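Local structure of uncharacterized protein (Pseudomonas aeruginosa, 4O5P) at residues I65-G70 against V154-Y159; W148-L153 against A247-E252; E176-N181 against A201-K206. The protein acts as a type VI secretion phospholipase effector, Tle1, and probably hydrolyses membrane phospholipids with a catalytic domain of the alpha/beta-hydrolase superfamily. All coordinates share one frame; numbering follows the deposited sequence.

How the interactions relate
The three contacts lie on the same side of the chain's centre and run outward from the large mixed sheet. In interaction 1 strand 62-71 meets helix 139-162; about 11 Å away, centre to centre, interaction 2 joins that helix to helix 238-254. Interaction 3, its centre about 12 Å from that of interaction 2 and 18 Å from that of interaction 1, pairs helix 168-178 with helix 195-219. Along the chain the segments of interactions 1 and 2 alternate, and interaction 3 is nested inside the loop that interaction 2 closes. Leu153 touches Ile67, and Met178 touches Leu150 and Val151, so apolar contacts connect all three, consistent with helices packed on an alpha/beta-hydrolase sheet.

Interaction 1. Residues I65-G70 against V154-Y159; sequences IHITLG and VDALFY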
ATOM      1  N   ILE A  65      -4.781  27.407  -6.294  1.00 21.42           N
ATOM      2  CA  ILE A  65      -4.494  26.714  -5.046  1.00 21.20           C
ATOM      3  C   ILE A  65      -3.762  25.426  -5.396  1.00 22.80           C
ATOM      4  O   ILE A  65      -4.288  24.598  -6.143  1.00 21.59           O
ATOM      5  CB  ILE A  65      -5.785  26.419  -4.249  1.00 21.76           C
ATOM      6  CG1 ILE A  65      -6.594  27.708  -4.110  1.00 19.59           C
ATOM      7  CG2 ILE A  65      -5.459  25.829  -2.867  1.00 17.10           C
ATOM      8  CD1 ILE A  65      -7.863  27.544  -3.349  1.00 27.20           C
ATOM      9  N   HIS A  66      -2.542  25.279  -4.890  1.00 20.57           N
ATOM     10  CA  HIS A  66      -1.724  24.117  -5.227  1.00 20.35           C
ATOM     11  C   HIS A  66      -1.629  23.246  -3.987  1.00 20.64           C
ATOM     12  O   HIS A  66      -1.230  23.721  -2.918  1.00 19.72           O
ATOM     13  CB  HIS A  66      -0.324  24.540  -5.700  1.00 21.30           C
ATOM     14  CG  HIS A  66      -0.308  25.262  -7.017  1.00 20.30           C
ATOM     15  ND1 HIS A  66      -0.188  24.607  -8.229  1.00 24.06           N
ATOM     16  CD2 HIS A  66      -0.360  26.584  -7.310  1.00 24.11           C
ATOM     17  CE1 HIS A  66      -0.180  25.493  -9.208  1.00 27.47           C
ATOM     18  NE2 HIS A  66      -0.276  26.701  -8.678  1.00 25.25           N
ATOM     19  N   ILE A  67      -2.016  21.975  -4.124  1.00 18.41           N
ATOM     20  CA  ILE A  67      -2.141  21.102  -2.962  1.00 16.79           C
ATOM     21  C   ILE A  67      -1.392  19.792  -3.156  1.00 17.78           C
ATOM     22  O   ILE A  67      -1.678  19.043  -4.084  1.00 16.16           O
ATOM     23  CB  ILE A  67      -3.603  20.739  -2.689  1.00 16.07           C
ATOM     24  CG1 ILE A  67      -4.457  21.996  -2.478  1.00 20.06           C
ATOM     25  CG2 ILE A  67      -3.708  19.798  -1.493  1.00 21.27           C
ATOM     26  CD1 ILE A  67      -5.954  21.738  -2.617  1.00 21.58           C
ATOM     27  N   THR A  68      -0.446  19.516  -2.266  1.00 18.78           N
ATOM     28  CA  THR A  68       0.199  18.204  -2.217  1.00 14.98           C
ATOM     29  C   THR A  68      -0.420  17.347  -1.104  1.00 17.98           C
ATOM     30  O   THR A  68      -0.572  17.817   0.034  1.00 19.43           O
ATOM     31  CB  THR A  68       1.706  18.343  -1.966  1.00 17.04           C
ATOM     32  OG1 THR A  68       2.294  19.179  -2.975  1.00 17.76           O
ATOM     33  CG2 THR A  68       2.381  16.980  -1.987  1.00 15.05           C
ATOM     34  N   LEU A  69      -0.758  16.094  -1.432  1.00 17.65           N
ATOM     35  CA  LEU A  69      -1.297  15.110  -0.492  1.00 15.02           C
ATOM     36  C   LEU A  69      -0.470  13.813  -0.564  1.00 15.75           C
ATOM     37  O   LEU A  69      -0.323  13.235  -1.628  1.00 19.14           O
ATOM     38  CB  LEU A  69      -2.754  14.809  -0.856  1.00 16.03           C
ATOM     39  CG  LEU A  69      -3.585  13.864   0.004  1.00 21.76           C
ATOM     40  CD1 LEU A  69      -3.490  14.273   1.450  1.00 22.98           C
ATOM     41  CD2 LEU A  69      -5.054  13.874  -0.431  1.00 20.63           C
ATOM     42  N   GLY A  70       0.082  13.373   0.559  1.00 12.38           N
ATOM     43  CA  GLY A  70       0.876  12.155   0.591  1.00 18.76           C
ATOM     44  C   GLY A  70       0.241  11.119   1.500  1.00 17.88           C
ATOM     45  O   GLY A  70       0.031  11.383   2.687  1.00 18.67           O
ATOM     46  N   VAL A 154     -11.129  20.486   1.224  1.00 20.02           N
ATOM     47  CA  VAL A 154     -12.124  21.397   1.749  1.00 20.56           C
ATOM     48  C   VAL A 154     -11.402  22.381   2.668  1.00 24.47           C
ATOM     49  O   VAL A 154     -11.616  23.588   2.570  1.00 25.01           O
ATOM     50  CB  VAL A 154     -13.252  20.650   2.502  1.00 21.55           C
ATOM     51  CG1 VAL A 154     -14.089  21.626   3.323  1.00 23.48           C
ATOM     52  CG2 VAL A 154     -14.144  19.888   1.539  1.00 18.89           C
ATOM     53  N   ASP A 155     -10.529  21.852   3.531  1.00 20.95           N
ATOM     54  CA  ASP A 155      -9.736  22.655   4.460  1.00 23.48           C
ATOM     55  C   ASP A 155      -8.878  23.693   3.748  1.00 24.27           C
ATOM     56  O   ASP A 155      -8.826  24.842   4.164  1.00 26.39           O
ATOM     57  CB  ASP A 155      -8.842  21.752   5.315  1.00 21.75           C
ATOM     58  CG  ASP A 155      -8.062  22.528   6.369  1.00 29.25           C
ATOM     59  OD1 ASP A 155      -8.688  23.010   7.331  1.00 32.95           O
ATOM     60  OD2 ASP A 155      -6.822  22.655   6.249  1.00 27.18           O
ATOM     61  N   ALA A 156      -8.205  23.278   2.678  1.00 23.18           N
ATOM     62  CA  ALA A 156      -7.375  24.187   1.897  1.00 25.80           C
ATOM     63  C   ALA A 156      -8.187  25.351   1.332  1.00 24.64           C
ATOM     64  O   ALA A 156      -7.760  26.507   1.425  1.00 26.03           O
ATOM     65  CB  ALA A 156      -6.653  23.434   0.782  1.00 21.19           C
ATOM     66  N   LEU A 157      -9.355  25.052   0.756  1.00 26.38           N
ATOM     67  CA  LEU A 157     -10.198  26.138   0.227  1.00 24.30           C
ATOM     68  C   LEU A 157     -10.692  27.035   1.364  1.00 28.49           C
ATOM     69  O   LEU A 157     -10.637  28.258   1.271  1.00 26.44           O
ATOM     70  CB  LEU A 157     -11.386  25.575  -0.566  1.00 22.13           C
ATOM     71  CG  LEU A 157     -12.146  26.527  -1.495  1.00 23.81           C
ATOM     72  CD1 LEU A 157     -11.179  27.339  -2.353  1.00 23.35           C
ATOM     73  CD2 LEU A 157     -13.124  25.771  -2.382  1.00 23.81           C
ATOM     74  N   PHE A 158     -11.167  26.398   2.432  1.00 25.28           N
ATOM     75  CA  PHE A 158     -11.700  27.059   3.612  1.00 25.22           C
ATOM     76  C   PHE A 158     -10.695  28.054   4.159  1.00 30.44           C
ATOM     77  O   PHE A 158     -11.055  29.178   4.502  1.00 29.25           O
ATOM     78  CB  PHE A 158     -12.008  25.998   4.670  1.00 31.43           C
ATOM     79  CG  PHE A 158     -12.847  26.483   5.818  1.00 34.75           C
ATOM     80  CD1 PHE A 158     -14.225  26.604   5.684  1.00 32.23           C
ATOM     81  CD2 PHE A 158     -12.267  26.765   7.051  1.00 35.99           C
ATOM     82  CE1 PHE A 158     -15.008  27.034   6.740  1.00 37.47           C
ATOM     83  CE2 PHE A 158     -13.046  27.196   8.125  1.00 40.71           C
ATOM     84  CZ  PHE A 158     -14.420  27.329   7.968  1.00 43.50           C
ATOM     85  N   TYR A 159      -9.429  27.652   4.235  1.00 27.09           N
ATOM     86  CA  TYR A 159      -8.396  28.568   4.708  1.00 31.52           C
ATOM     87  C   TYR A 159      -8.146  29.645   3.680  1.00 29.44           C
ATOM     88  O   TYR A 159      -7.912  30.805   4.034  1.00 32.25           O
ATOM     89  CB  TYR A 159      -7.079  27.848   5.005  1.00 29.28           C
ATOM     90  CG  TYR A 159      -6.037  28.747   5.655  1.00 32.11           C
ATOM     91  CD1 TYR A 159      -5.172  29.526   4.889  1.00 33.43           C
ATOM     92  CD2 TYR A 159      -5.925  28.815   7.036  1.00 34.18           C
ATOM     93  CE1 TYR A 159      -4.230  30.344   5.487  1.00 36.17           C
ATOM     94  CE2 TYR A 159      -4.994  29.622   7.640  1.00 32.59           C
ATOM     95  CZ  TYR A 159      -4.149  30.384   6.863  1.00 38.76           C
ATOM     96  OH  TYR A 159      -3.217  31.188   7.470  1.00 43.88           O
TER
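Ile65 and Ile67 of strand 62-71 pack against Leu157 and Ala156 of helix 139-162, a buried, wholly apolar strand-to-helix contact on one face of the large mixed sheet. Two pairs of methyl groups carry it. The CD1 of Ile65 reaches the CD1 of Leu157 at 3.5 Å, tighter than usual for two carbons, and the two side chains cross at about a right angle. Leu157 starts out pointing past the strand rather than at it; its CG is anti to the backbone N (chi1 -164°), and the branch beyond then brings CD1 back to the isoleucine. Two residues further along the strand, Ile67 extends its CD1 to the CB of Ala156 at 3.9 Å. The CA atoms of Ile67 and Ala156 are 7.8 Å apart, the same spacing as those of Ile65 and Leu157, so strand and helix keep an even separation over the two pairs. Strand 62-71 lies between the parallel strands 111-116 and 225-236, and helix 139-162 lies over it, the layering of helix on parallel sheet expected of an alpha/beta hydrolase. Phe112 borders Ile65, and Tyr114, Met229 and Leu231 border Ile67. Tyr114 also touches Ala156, and its hydroxyl is hydrogen-bonded to OD2 of Asp155, while OD1 of that aspartate bonds the backbone N of Leu166, in the connection to helix 168-178.

Interaction 2. Residues W148-L153 against A247-E252; sequences WGLVQL and ANWLQE
The indole of Trp249 receives Leu150 CD1 at its edge, near the ring plane, and pairs with Arg199 in a cation-pi interaction; the same leucine methyl lies 4.2 Å from Trp249 CB. On the other helix, one face of the Trp148 ring carries Gln152 NE2, set 3.4 Å above the plane and offset toward the rim, and Phe123 meets this indole edge-to-face. That amide is held by a hydrogen bond: NE2 donates to Trp148 O at 3.2 Å from 35° above the carbonyl plane, not along a lone pair, and Trp148 O also accepts from Gln152 N. The rest of the packing between the helices is leucine on leucine. Leu250, whose CG is trans to the backbone N (chi1 178°), presents CD1 to two partners, Leu153 CD1 at 3.9 Å, met tip to tip, and Leu150 CD2 at 4.1 Å, met obliquely. The short helical segments cross at -50° with axes 10.8 Å apart, an angle close to one of the classes of ridges-into-grooves packing. Helix 238-254 follows strand 225-236 directly through a probable nucleophile elbow around Ser237, and its packing beside helix 139-162 is consistent with the helical layer flanking the sheet of an alpha/beta hydrolase.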
ATOM      1  N   TRP A 148     -10.435  11.409   4.762  1.00 14.02           N
ATOM      2  CA  TRP A 148      -9.638  12.459   5.389  1.00 16.82           C
ATOM      3  C   TRP A 148      -8.977  13.286   4.294  1.00 17.66           C
ATOM      4  O   TRP A 148      -9.010  14.517   4.324  1.00 19.43           O
ATOM      5  CB  TRP A 148      -8.533  11.831   6.251  1.00 20.62           C
ATOM      6  CG  TRP A 148      -7.695  12.838   6.995  1.00 17.52           C
ATOM      7  CD1 TRP A 148      -7.997  13.421   8.197  1.00 19.33           C
ATOM      8  CD2 TRP A 148      -6.423  13.372   6.600  1.00 19.63           C
ATOM      9  NE1 TRP A 148      -6.992  14.284   8.570  1.00 19.28           N
ATOM     10  CE2 TRP A 148      -6.014  14.272   7.605  1.00 21.82           C
ATOM     11  CE3 TRP A 148      -5.596  13.191   5.485  1.00 18.36           C
ATOM     12  CZ2 TRP A 148      -4.819  14.989   7.528  1.00 21.05           C
ATOM     13  CZ3 TRP A 148      -4.407  13.898   5.414  1.00 19.77           C
ATOM     14  CH2 TRP A 148      -4.030  14.787   6.428  1.00 19.74           C
ATOM     15  N   GLY A 149      -8.392  12.588   3.324  1.00 16.25           N
ATOM     16  CA  GLY A 149      -7.752  13.232   2.184  1.00 17.26           C
ATOM     17  C   GLY A 149      -8.699  14.169   1.471  1.00 19.76           C
ATOM     18  O   GLY A 149      -8.369  15.343   1.255  1.00 16.41           O
ATOM     19  N   LEU A 150      -9.888  13.667   1.125  1.00 19.38           N
ATOM     20  CA  LEU A 150     -10.916  14.519   0.528  1.00 18.29           C
ATOM     21  C   LEU A 150     -11.222  15.765   1.382  1.00 18.73           C
ATOM     22  O   LEU A 150     -11.254  16.880   0.858  1.00 17.44           O
ATOM     23  CB  LEU A 150     -12.184  13.712   0.219  1.00 17.59           C
ATOM     24  CG  LEU A 150     -12.014  12.700  -0.920  1.00 17.10           C
ATOM     25  CD1 LEU A 150     -13.183  11.729  -0.996  1.00 16.68           C
ATOM     26  CD2 LEU A 150     -11.837  13.439  -2.251  1.00 19.81           C
ATOM     27  N   VAL A 151     -11.391  15.573   2.691  1.00 19.48           N
ATOM     28  CA  VAL A 151     -11.655  16.684   3.609  1.00 17.94           C
ATOM     29  C   VAL A 151     -10.558  17.746   3.571  1.00 21.55           C
ATOM     30  O   VAL A 151     -10.852  18.947   3.628  1.00 21.29           O
ATOM     31  CB  VAL A 151     -11.867  16.187   5.061  1.00 19.36           C
ATOM     32  CG1 VAL A 151     -12.034  17.361   6.031  1.00 16.08           C
ATOM     33  CG2 VAL A 151     -13.070  15.262   5.125  1.00 20.29           C
ATOM     34  N   GLN A 152      -9.300  17.317   3.451  1.00 19.76           N
ATOM     35  CA  GLN A 152      -8.183  18.268   3.448  1.00 20.47           C
ATOM     36  C   GLN A 152      -8.255  19.302   2.324  1.00 22.57           C
ATOM     37  O   GLN A 152      -7.728  20.416   2.463  1.00 22.09           O
ATOM     38  CB  GLN A 152      -6.842  17.539   3.391  1.00 18.89           C
ATOM     39  CG  GLN A 152      -6.613  16.637   4.575  1.00 24.48           C
ATOM     40  CD  GLN A 152      -7.072  17.271   5.870  1.00 19.87           C
ATOM     41  OE1 GLN A 152      -6.459  18.220   6.359  1.00 25.87           O
ATOM     42  NE2 GLN A 152      -8.162  16.767   6.419  1.00 20.08           N
ATOM     43  N   LEU A 153      -8.900  18.925   1.223  1.00 20.10           N
ATOM     44  CA  LEU A 153      -9.117  19.816   0.094  1.00 21.28           C
ATOM     45  C   LEU A 153     -10.097  20.915   0.504  1.00 22.73           C
ATOM     46  O   LEU A 153      -9.928  22.108   0.173  1.00 22.81           O
ATOM     47  CB  LEU A 153      -9.710  19.027  -1.072  1.00 20.19           C
ATOM     48  CG  LEU A 153      -8.914  17.887  -1.729  1.00 24.24           C
ATOM     49  CD1 LEU A 153      -9.625  17.467  -3.009  1.00 22.07           C
ATOM     50  CD2 LEU A 153      -7.475  18.280  -2.027  1.00 20.32           C
ATOM     51  N   ALA A 247      -8.330   9.440  -6.146  1.00 14.95           N
ATOM     52  CA  ALA A 247      -8.459  10.020  -7.481  1.00 15.47           C
ATOM     53  C   ALA A 247      -9.818   9.697  -8.101  1.00 16.23           C
ATOM     54  O   ALA A 247     -10.491  10.602  -8.630  1.00 17.14           O
ATOM     55  CB  ALA A 247      -7.324   9.551  -8.386  1.00 14.06           C
ATOM     56  N   ASN A 248     -10.231   8.429  -8.035  1.00 16.48           N
ATOM     57  CA  ASN A 248     -11.568   8.065  -8.533  1.00 15.73           C
ATOM     58  C   ASN A 248     -12.764   8.695  -7.796  1.00 18.56           C
ATOM     59  O   ASN A 248     -13.702   9.201  -8.431  1.00 21.77           O
ATOM     60  CB  ASN A 248     -11.736   6.542  -8.609  1.00 16.19           C
ATOM     61  CG  ASN A 248     -11.058   5.952  -9.831  1.00 19.55           C
ATOM     62  OD1 ASN A 248     -11.254   6.431 -10.950  1.00 20.41           O
ATOM     63  ND2 ASN A 248     -10.218   4.942  -9.620  1.00 16.87           N
ATOM     64  N   TRP A 249     -12.760   8.645  -6.468  1.00 17.88           N
ATOM     65  CA  TRP A 249     -13.820   9.292  -5.684  1.00 19.92           C
ATOM     66  C   TRP A 249     -13.869  10.813  -5.920  1.00 18.51           C
ATOM     67  O   TRP A 249     -14.938  11.444  -5.896  1.00 20.37           O
ATOM     68  CB  TRP A 249     -13.654   8.976  -4.187  1.00 15.94           C
ATOM     69  CG  TRP A 249     -13.783   7.506  -3.869  1.00 18.73           C
ATOM     70  CD1 TRP A 249     -14.003   6.480  -4.762  1.00 17.43           C
ATOM     71  CD2 TRP A 249     -13.699   6.892  -2.571  1.00 19.31           C
ATOM     72  NE1 TRP A 249     -14.061   5.279  -4.090  1.00 19.69           N
ATOM     73  CE2 TRP A 249     -13.872   5.500  -2.750  1.00 16.83           C
ATOM     74  CE3 TRP A 249     -13.499   7.382  -1.276  1.00 19.00           C
ATOM     75  CZ2 TRP A 249     -13.855   4.597  -1.681  1.00 20.12           C
ATOM     76  CZ3 TRP A 249     -13.482   6.481  -0.210  1.00 18.70           C
ATOM     77  CH2 TRP A 249     -13.649   5.103  -0.425  1.00 19.05           C
ATOM     78  N   LEU A 250     -12.711  11.405  -6.176  1.00 21.33           N
ATOM     79  CA  LEU A 250     -12.656  12.833  -6.418  1.00 18.33           C
ATOM     80  C   LEU A 250     -13.261  13.119  -7.788  1.00 22.30           C
ATOM     81  O   LEU A 250     -14.042  14.071  -7.955  1.00 20.96           O
ATOM     82  CB  LEU A 250     -11.227  13.339  -6.315  1.00 15.87           C
ATOM     83  CG  LEU A 250     -11.014  14.825  -6.603  1.00 20.32           C
ATOM     84  CD1 LEU A 250     -11.850  15.689  -5.649  1.00 19.82           C
ATOM     85  CD2 LEU A 250      -9.541  15.161  -6.483  1.00 19.51           C
ATOM     86  N   GLN A 251     -12.917  12.279  -8.759  1.00 19.87           N
ATOM     87  CA  GLN A 251     -13.454  12.454 -10.102  1.00 21.93           C
ATOM     88  C   GLN A 251     -14.967  12.334 -10.094  1.00 23.03           C
ATOM     89  O   GLN A 251     -15.661  13.155 -10.707  1.00 22.57           O
ATOM     90  CB  GLN A 251     -12.868  11.435 -11.073  1.00 22.76           C
ATOM     91  CG  GLN A 251     -13.281  11.692 -12.499  1.00 24.03           C
ATOM     92  CD  GLN A 251     -12.854  10.591 -13.443  1.00 28.73           C
ATOM     93  OE1 GLN A 251     -12.718   9.425 -13.046  1.00 24.21           O
ATOM     94  NE2 GLN A 251     -12.645  10.951 -14.708  1.00 23.30           N
ATOM     95  N   GLU A 252     -15.461  11.313  -9.397  1.00 21.48           N
ATOM     96  CA  GLU A 252     -16.888  11.103  -9.208  1.00 23.65           C
ATOM     97  C   GLU A 252     -17.553  12.336  -8.571  1.00 22.72           C
ATOM     98  O   GLU A 252     -18.637  12.754  -8.992  1.00 20.39           O
ATOM     99  CB  GLU A 252     -17.116   9.838  -8.351  1.00 21.74           C
ATOM    100  CG  GLU A 252     -17.890  10.085  -7.053  1.00 28.25           C
ATOM    101  CD  GLU A 252     -17.482   9.163  -5.892  1.00 32.62           C
ATOM    102  OE1 GLU A 252     -17.413   7.914  -6.100  1.00 28.79           O
ATOM    103  OE2 GLU A 252     -17.252   9.701  -4.769  1.00 26.22           O
TER

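Interaction 3. Residues E176-N181 against A201-K206; sequences EEMSTN and AALEPK
Ala202 and Met178, modelled as selenomethionine, form the tight centre of this contact, where helix 168-178 meets helix 195-219. The CG of Met178 presses on Ala202 CB at 3.5 Å, closer than carbons usually come, and the backbones draw together accordingly, with the two CA atoms 6.0 Å apart. Beyond CG the selenomethionine bends at its third torsion (chi3 84°), which turns its terminal methyl toward Leu203: CE lies 3.9 Å from Leu203 CD2 and SE 4.1 Å from the same methyl. The two side chains cross at about a right angle, CE touching the fork of the leucine at CG and both its methyls. Leu150 and Val151 of helix 139-162 also pack on Met178, which is therefore buried among three helices.

The solvent side is less tightly packed. Exposed Glu177 lays its CB and, at the end of an extended chain, its OE1 against Ala202 CB, each at 3.8 Å, so that the carboxylate merely borders a methyl group. Further on, the chain makes an ST turn, in which Ser179 OG accepts from Asn181 N at 3.1 Å, and Ser179 O bonds with Lys198 of the partner helix. Nearby, Glu176 forms a salt bridge with Lys127 and Glu204 one with Lys208.

No hydrogen bond or ion pair links the two segments themselves. Their association comes from dispersion and the burial of apolar surface, and so rests on the fit of the Met178 side chain against Ala202 and Leu203, while the Glu177 carboxylate makes only van der Waals contact with Ala202 across the segments.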
ATOM      1  N   GLU A 176     -16.311  10.403   9.662  1.00 27.74           N
ATOM      2  CA  GLU A 176     -17.307   9.451  10.174  1.00 24.00           C
ATOM      3  C   GLU A 176     -18.583   9.394   9.332  1.00 23.86           C
ATOM      4  O   GLU A 176     -19.126   8.310   9.092  1.00 25.89           O
ATOM      5  CB  GLU A 176     -17.686   9.797  11.611  1.00 29.89           C
ATOM      6  CG  GLU A 176     -16.632   9.461  12.652  1.00 31.80           C
ATOM      7  CD  GLU A 176     -17.144   9.710  14.049  1.00 37.06           C
ATOM      8  OE1 GLU A 176     -17.937  10.663  14.228  1.00 38.38           O
ATOM      9  OE2 GLU A 176     -16.772   8.949  14.962  1.00 36.06           O
ATOM     10  N   GLU A 177     -19.072  10.563   8.920  1.00 22.61           N
ATOM     11  CA  GLU A 177     -20.260  10.678   8.065  1.00 24.44           C
ATOM     12  C   GLU A 177     -20.080  10.064   6.682  1.00 23.92           C
ATOM     13  O   GLU A 177     -21.048   9.581   6.088  1.00 23.83           O
ATOM     14  CB  GLU A 177     -20.662  12.151   7.896  1.00 24.52           C
ATOM     15  CG  GLU A 177     -21.236  12.803   9.150  1.00 29.61           C
ATOM     16  CD  GLU A 177     -21.503  14.294   8.961  1.00 34.35           C
ATOM     17  OE1 GLU A 177     -21.795  14.713   7.814  1.00 38.03           O
ATOM     18  OE2 GLU A 177     -21.408  15.046   9.955  1.00 32.48           O
HETATM   19  N   MSE A 178     -18.852  10.110   6.151  1.00 26.38           N
HETATM   20  CA  MSE A 178     -18.573   9.570   4.812  1.00 20.48           C
HETATM   21  C   MSE A 178     -18.342   8.039   4.817  1.00 23.52           C
HETATM   22  O   MSE A 178     -18.399   7.401   3.768  1.00 23.49           O
HETATM   23  CB  MSE A 178     -17.369  10.289   4.170  1.00 22.52           C
HETATM   24  CG  MSE A 178     -17.528  11.810   4.007  1.00 21.19           C
HETATM   25 SE   MSE A 178     -15.841  12.823   4.086  0.69 21.97          SE
HETATM   26  CE  MSE A 178     -15.287  12.602   2.226  1.00 21.42           C
ATOM     27  N   SER A 179     -18.098   7.456   5.993  1.00 22.45           N
ATOM     28  CA  SER A 179     -17.804   6.008   6.100  1.00 24.66           C
ATOM     29  C   SER A 179     -18.958   5.136   5.618  1.00 28.64           C
ATOM     30  O   SER A 179     -20.125   5.557   5.629  1.00 26.83           O
ATOM     31  CB  SER A 179     -17.477   5.628   7.554  1.00 28.27           C
ATOM     32  OG  SER A 179     -17.124   4.256   7.680  1.00 27.47           O
ATOM     33  N   THR A 180     -18.637   3.913   5.203  1.00 27.66           N
ATOM     34  CA  THR A 180     -19.675   2.957   4.850  1.00 24.53           C
ATOM     35  C   THR A 180     -20.018   2.020   6.010  1.00 26.89           C
ATOM     36  O   THR A 180     -20.891   1.162   5.872  1.00 29.79           O
ATOM     37  CB  THR A 180     -19.332   2.167   3.574  1.00 29.49           C
ATOM     38  OG1 THR A 180     -17.962   1.741   3.612  1.00 27.27           O
ATOM     39  CG2 THR A 180     -19.529   3.049   2.367  1.00 29.18           C
ATOM     40  N   ASN A 181     -19.344   2.202   7.149  1.00 23.69           N
ATOM     41  CA  ASN A 181     -19.647   1.450   8.375  1.00 26.68           C
ATOM     42  C   ASN A 181     -19.789  -0.066   8.232  1.00 27.94           C
ATOM     43  O   ASN A 181     -20.744  -0.643   8.755  1.00 27.85           O
ATOM     44  CB  ASN A 181     -20.936   1.975   9.020  1.00 29.96           C
ATOM     45  CG  ASN A 181     -20.919   3.467   9.220  1.00 27.83           C
ATOM     46  OD1 ASN A 181     -21.801   4.172   8.744  1.00 32.66           O
ATOM     47  ND2 ASN A 181     -19.915   3.958   9.931  1.00 27.81           N
ATOM     48  N   ALA A 201     -23.058  13.598   0.131  1.00 23.56           N
ATOM     49  CA  ALA A 201     -23.924  14.169   1.160  1.00 28.82           C
ATOM     50  C   ALA A 201     -23.110  14.882   2.226  1.00 27.17           C
ATOM     51  O   ALA A 201     -23.373  16.046   2.541  1.00 24.15           O
ATOM     52  CB  ALA A 201     -24.812  13.088   1.794  1.00 25.10           C
ATOM     53  N   ALA A 202     -22.109  14.198   2.771  1.00 23.76           N
ATOM     54  CA  ALA A 202     -21.322  14.804   3.839  1.00 23.77           C
ATOM     55  C   ALA A 202     -20.561  16.045   3.381  1.00 24.91           C
ATOM     56  O   ALA A 202     -20.375  16.973   4.166  1.00 22.21           O
ATOM     57  CB  ALA A 202     -20.368  13.797   4.459  1.00 25.28           C
ATOM     58  N   LEU A 203     -20.087  16.050   2.133  1.00 24.80           N
ATOM     59  CA  LEU A 203     -19.281  17.185   1.660  1.00 26.61           C
ATOM     60  C   LEU A 203     -20.108  18.384   1.202  1.00 27.92           C
ATOM     61  O   LEU A 203     -19.603  19.514   1.137  1.00 27.37           O
ATOM     62  CB  LEU A 203     -18.366  16.759   0.515  1.00 23.18           C
ATOM     63  CG  LEU A 203     -17.203  15.833   0.877  1.00 24.23           C
ATOM     64  CD1 LEU A 203     -16.268  15.677  -0.307  1.00 24.23           C
ATOM     65  CD2 LEU A 203     -16.465  16.335   2.109  1.00 21.97           C
ATOM     66  N   GLU A 204     -21.366  18.136   0.856  1.00 26.19           N
ATOM     67  CA  GLU A 204     -22.190  19.176   0.236  1.00 32.85           C
ATOM     68  C   GLU A 204     -22.363  20.506   0.986  1.00 31.50           C
ATOM     69  O   GLU A 204     -22.262  21.564   0.361  1.00 29.38           O
ATOM     70  CB  GLU A 204     -23.544  18.615  -0.204  1.00 37.48           C
ATOM     71  CG  GLU A 204     -23.568  18.179  -1.665  1.00 40.15           C
ATOM     72  CD  GLU A 204     -24.616  18.928  -2.462  1.00 46.98           C
ATOM     73  OE1 GLU A 204     -25.805  18.897  -2.065  1.00 43.88           O
ATOM     74  OE2 GLU A 204     -24.244  19.559  -3.476  1.00 48.18           O
ATOM     75  N   PRO A 205     -22.637  20.468   2.304  1.00 33.03           N
ATOM     76  CA  PRO A 205     -22.822  21.747   3.000  1.00 33.83           C
ATOM     77  C   PRO A 205     -21.602  22.655   2.887  1.00 31.98           C
ATOM     78  O   PRO A 205     -21.752  23.854   2.618  1.00 30.44           O
ATOM     79  CB  PRO A 205     -23.007  21.323   4.461  1.00 32.22           C
ATOM     80  CG  PRO A 205     -23.628  19.991   4.376  1.00 25.19           C
ATOM     81  CD  PRO A 205     -22.955  19.328   3.189  1.00 33.13           C
ATOM     82  N   LYS A 206     -20.418  22.092   3.091  1.00 29.10           N
ATOM     83  CA  LYS A 206     -19.193  22.868   2.983  1.00 29.42           C
ATOM     84  C   LYS A 206     -18.926  23.332   1.541  1.00 26.98           C
ATOM     85  O   LYS A 206     -18.589  24.497   1.321  1.00 24.84           O
ATOM     86  CB  LYS A 206     -18.012  22.075   3.547  1.00 28.79           C
ATOM     87  CG  LYS A 206     -17.033  22.914   4.351  1.00 27.77           C
ATOM     88  CD  LYS A 206     -17.705  23.684   5.460  1.00 33.83           C
ATOM     89  CE  LYS A 206     -17.946  22.837   6.691  1.00 37.45           C
ATOM     90  NZ  LYS A 206     -18.951  23.511   7.566  1.00 30.06           N
TER